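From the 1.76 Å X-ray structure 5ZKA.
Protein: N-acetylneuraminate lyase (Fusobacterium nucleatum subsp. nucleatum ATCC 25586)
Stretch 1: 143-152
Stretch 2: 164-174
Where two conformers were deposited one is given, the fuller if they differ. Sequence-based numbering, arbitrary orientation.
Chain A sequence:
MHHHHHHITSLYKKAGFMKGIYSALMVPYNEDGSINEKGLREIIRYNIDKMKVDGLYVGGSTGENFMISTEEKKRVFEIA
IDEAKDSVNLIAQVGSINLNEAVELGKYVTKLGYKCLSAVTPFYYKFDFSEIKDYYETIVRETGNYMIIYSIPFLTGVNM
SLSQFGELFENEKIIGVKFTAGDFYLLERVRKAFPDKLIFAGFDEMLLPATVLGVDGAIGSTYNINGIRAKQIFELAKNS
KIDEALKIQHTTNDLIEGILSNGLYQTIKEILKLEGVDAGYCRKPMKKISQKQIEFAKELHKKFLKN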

# COMPACT_ATOMS: atom_id res chain seq x y z
N THR A 143 21.72 20.10 -18.33
CA THR A 143 20.57 20.94 -18.68
C THR A 143 20.41 22.16 -17.78
O THR A 143 19.83 23.15 -18.22
CB THR A 143 19.26 20.12 -18.61
OG1 THR A 143 19.02 19.69 -17.27
CG2 THR A 143 19.33 18.91 -19.53
N GLY A 144 20.88 22.11 -16.54
CA GLY A 144 20.59 23.17 -15.59
C GLY A 144 19.15 23.21 -15.12
O GLY A 144 18.74 24.18 -14.49
N ASN A 145 18.37 22.17 -15.41
CA ASN A 145 16.94 22.16 -15.13
C ASN A 145 16.68 21.31 -13.89
O ASN A 145 17.56 20.60 -13.39
CB ASN A 145 16.18 21.62 -16.35
CG ASN A 145 14.79 22.23 -16.49
OD1 ASN A 145 14.17 22.64 -15.51
ND2 ASN A 145 14.29 22.29 -17.73
N TYR A 146 15.45 21.41 -13.38
CA TYR A 146 15.04 20.62 -12.22
C TYR A 146 14.65 19.21 -12.66
O TYR A 146 14.30 18.96 -13.81
CB TYR A 146 13.85 21.27 -11.50
CG TYR A 146 14.16 22.63 -10.93
CD1 TYR A 146 15.16 22.79 -9.99
CD2 TYR A 146 13.45 23.75 -11.34
CE1 TYR A 146 15.46 24.04 -9.47
CE2 TYR A 146 13.74 25.00 -10.83
CZ TYR A 146 14.74 25.14 -9.89
OH TYR A 146 15.03 26.38 -9.37
N MET A 147 14.70 18.29 -11.70
CA MET A 147 14.56 16.87 -12.01
C MET A 147 13.64 16.19 -11.01
O MET A 147 13.79 16.38 -9.80
CB MET A 147 15.93 16.16 -12.00
CG MET A 147 15.85 14.64 -12.09
SD MET A 147 15.20 14.04 -13.68
CE MET A 147 16.48 14.62 -14.81
N ILE A 148 12.70 15.40 -11.52
CA ILE A 148 11.88 14.51 -10.70
C ILE A 148 12.28 13.09 -11.06
O ILE A 148 12.23 12.70 -12.23
CB ILE A 148 10.38 14.77 -10.93
CG1 ILE A 148 9.97 16.10 -10.28
CG2 ILE A 148 9.55 13.68 -10.33
CD1 ILE A 148 8.67 16.62 -10.83
N ILE A 149 12.74 12.33 -10.06
CA ILE A 149 13.02 10.91 -10.25
C ILE A 149 11.73 10.19 -10.62
O ILE A 149 10.72 10.31 -9.91
CB ILE A 149 13.58 10.30 -8.96
CG1 ILE A 149 14.76 11.09 -8.43
CG2 ILE A 149 13.87 8.81 -9.15
CD1 ILE A 149 15.09 10.73 -6.98
N TYR A 150 11.76 9.39 -11.69
CA TYR A 150 10.64 8.54 -12.09
C TYR A 150 10.98 7.11 -11.66
O TYR A 150 11.79 6.45 -12.30
CB TYR A 150 10.35 8.64 -13.59
CG TYR A 150 9.17 7.81 -14.10
CD1 TYR A 150 8.25 7.22 -13.22
CD2 TYR A 150 8.98 7.59 -15.46
CE1 TYR A 150 7.18 6.47 -13.68
CE2 TYR A 150 7.92 6.83 -15.94
CZ TYR A 150 7.02 6.27 -15.05
OH TYR A 150 5.96 5.52 -15.52
N SER A 151 10.32 6.64 -10.60
CA SER A 151 10.59 5.33 -10.02
C SER A 151 9.41 4.41 -10.32
O SER A 151 8.32 4.59 -9.78
CB SER A 151 10.81 5.42 -8.51
OG SER A 151 10.95 4.12 -7.97
N ILE A 152 9.64 3.41 -11.18
CA ILE A 152 8.57 2.48 -11.56
C ILE A 152 9.11 1.05 -11.57
O ILE A 152 9.38 0.48 -12.63
CB ILE A 152 7.91 2.90 -12.89
CG1 ILE A 152 6.76 1.94 -13.26
CG2 ILE A 152 8.95 3.08 -14.01
CD1 ILE A 152 5.71 2.56 -14.16
N GLN A 164 19.34 5.33 -0.67
CA GLN A 164 19.64 5.69 -2.05
C GLN A 164 18.86 6.94 -2.48
O GLN A 164 19.41 7.83 -3.12
CB GLN A 164 19.34 4.49 -2.95
CG GLN A 164 20.32 3.34 -2.71
CD GLN A 164 20.00 2.09 -3.50
OE1 GLN A 164 18.86 1.87 -3.91
NE2 GLN A 164 21.02 1.28 -3.75
N PHE A 165 17.57 7.04 -2.10
CA PHE A 165 16.85 8.29 -2.33
C PHE A 165 17.57 9.46 -1.67
O PHE A 165 17.67 10.54 -2.25
CB PHE A 165 15.41 8.19 -1.81
CG PHE A 165 14.45 7.56 -2.78
CD1 PHE A 165 14.13 8.17 -3.99
CD2 PHE A 165 13.84 6.35 -2.47
CE1 PHE A 165 13.24 7.58 -4.87
CE2 PHE A 165 12.94 5.75 -3.34
CZ PHE A 165 12.65 6.37 -4.56
N GLY A 166 18.07 9.25 -0.45
CA GLY A 166 18.81 10.31 0.22
C GLY A 166 20.02 10.78 -0.56
O GLY A 166 20.30 11.98 -0.60
N GLU A 167 20.75 9.85 -1.19
CA GLU A 167 21.91 10.25 -1.99
C GLU A 167 21.48 11.12 -3.16
O GLU A 167 22.10 12.16 -3.43
CB GLU A 167 22.66 9.01 -2.48
CG GLU A 167 23.49 8.31 -1.41
CD GLU A 167 24.48 7.32 -2.01
OE1 GLU A 167 25.25 7.72 -2.90
OE2 GLU A 167 24.46 6.14 -1.61
N LEU A 168 20.43 10.72 -3.88
CA LEU A 168 19.95 11.53 -4.99
C LEU A 168 19.45 12.89 -4.50
O LEU A 168 19.76 13.92 -5.10
CB LEU A 168 18.85 10.79 -5.75
CG LEU A 168 19.33 9.48 -6.39
CD1 LEU A 168 18.16 8.73 -7.01
CD2 LEU A 168 20.42 9.73 -7.43
N PHE A 169 18.69 12.90 -3.40
CA PHE A 169 18.10 14.14 -2.92
C PHE A 169 19.11 15.11 -2.32
O PHE A 169 18.72 16.23 -1.98
CB PHE A 169 17.01 13.84 -1.90
CG PHE A 169 15.71 13.40 -2.50
CD1 PHE A 169 15.23 13.97 -3.67
CD2 PHE A 169 14.95 12.41 -1.89
CE1 PHE A 169 14.02 13.57 -4.22
CE2 PHE A 169 13.74 12.00 -2.42
CZ PHE A 169 13.27 12.57 -3.58
N GLU A 170 20.39 14.74 -2.18
CA GLU A 170 21.38 15.75 -1.78
C GLU A 170 21.59 16.79 -2.87
O GLU A 170 22.03 17.91 -2.57
CB GLU A 170 22.72 15.10 -1.42
CG GLU A 170 22.59 13.81 -0.64
CD GLU A 170 23.91 13.25 -0.16
OE1 GLU A 170 23.88 12.43 0.79
OE2 GLU A 170 24.97 13.62 -0.71
N ASN A 171 21.30 16.45 -4.12
CA ASN A 171 21.33 17.41 -5.22
C ASN A 171 20.14 18.36 -5.10
O ASN A 171 18.98 17.92 -5.16
CB ASN A 171 21.32 16.66 -6.56
CG ASN A 171 21.65 17.55 -7.75
OD1 ASN A 171 21.19 18.69 -7.84
ND2 ASN A 171 22.42 17.01 -8.69
N GLU A 172 20.42 19.66 -4.94
CA GLU A 172 19.34 20.62 -4.72
C GLU A 172 18.40 20.76 -5.92
O GLU A 172 17.28 21.26 -5.75
CB GLU A 172 19.93 21.99 -4.36
CG GLU A 172 21.09 22.42 -5.26
CD GLU A 172 22.46 22.16 -4.63
OE1 GLU A 172 23.04 23.12 -4.07
OE2 GLU A 172 22.95 21.01 -4.70
N LYS A 173 18.82 20.33 -7.11
CA LYS A 173 17.96 20.42 -8.28
C LYS A 173 17.16 19.14 -8.53
O LYS A 173 16.33 19.12 -9.45
CB LYS A 173 18.78 20.77 -9.53
CG LYS A 173 19.17 22.25 -9.59
CD LYS A 173 19.66 22.65 -10.97
CE LYS A 173 20.04 24.11 -11.01
NZ LYS A 173 20.56 24.50 -12.35
N ILE A 174 17.40 18.08 -7.76
CA ILE A 174 16.57 16.89 -7.81
C ILE A 174 15.48 17.11 -6.77
O ILE A 174 15.68 16.89 -5.58
CB ILE A 174 17.37 15.61 -7.56
CG1 ILE A 174 18.40 15.42 -8.69
CG2 ILE A 174 16.46 14.42 -7.48
CD1 ILE A 174 19.35 14.23 -8.48

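The two stretches meet in two ways: a polar seam at the start of the strand, where K173 meets G144 to M147, and an apolar cluster where the strand packs against the helix. Together they bury 472 Å², counting both sides. The strand 147-150 and the helix 164-169 run nearly antiparallel, at 160°, with their axes 10.9 Å apart at closest approach, a spacing that side chains must fill.

K173 contributes most to the polar seam. Its CA-to-CB bond points sideways to the first stretch, yet the end of the side chain comes nearer, because chi1 is m (-76°) and chi2, chi3 and chi4 are all t. The extended chain carries the ammonium group to the carbonyl of G144, where K173 NZ donates a hydrogen bond to G144 O at 2.8 Å. A lysine suits this partly exposed place: its long methylene chain can lie along the backbone, with K173 CD 3.8 Å from N145 O, while its charged end reaches an acceptor at the exposed G144. The exposed Y146, chi1 m, lies beside the same chain, its CD1 4.1 Å from K173 CG. G144 leaves the preceding helix with positive phi (70°), a conformation that favours glycine, and an ideal CB there would point away from the second stretch.

Side chains also bond to the backbone next to the pairing. N145 turns its CB away from the contact, and its OD1 accepts from the amide of Y146 (N to OD1, 2.8 Å); its chi1 of -149° lies between wells. T143, in the p rotamer, has its OG1 3.2 Å from N145 N, which donates to it. In the second stretch N171 adopts t, and its OD1 receives the amide of K173 (N to OD1, 3.0 Å), supporting the type I turn from N171 to I174. I174 N closes this turn on N171 O at 3.0 Å.

At the end of the turn, I174 forms a parallel bridge with M147. M147 N donates to K173 O at 2.9 Å, and the same carbonyl receives a CA-H...O contact from Y146 CA at 3.4 Å. I174 CA makes a similar contact with M147 O at 3.5 Å. The side chains of the bridged pair share one face of the sheet, M147 CB lying 4.2 Å from I174 CG1. M147 has chi1 t, then p at chi2 and chi3, and its flexible end leads away from the second stretch.

I149 is the hub of the apolar cluster. Its CB points toward the second stretch, and the m, t rotamer extends CD1 to within 3.7 Å of L168 CD1 and 4.1 Å of both F165 CD1 and F169 CE1. I149 CG1 meanwhile packs 3.9 Å from I174 CG2. The CA-to-CB bond of L168, also m, t, points toward the first stretch; F165 and F169 start sideways, but m rotamers bring their rings nearer. The methyl meets F165 at the ring edge. Branched aliphatic and aromatic groups suit this buried space, which they fill without needing polar partners.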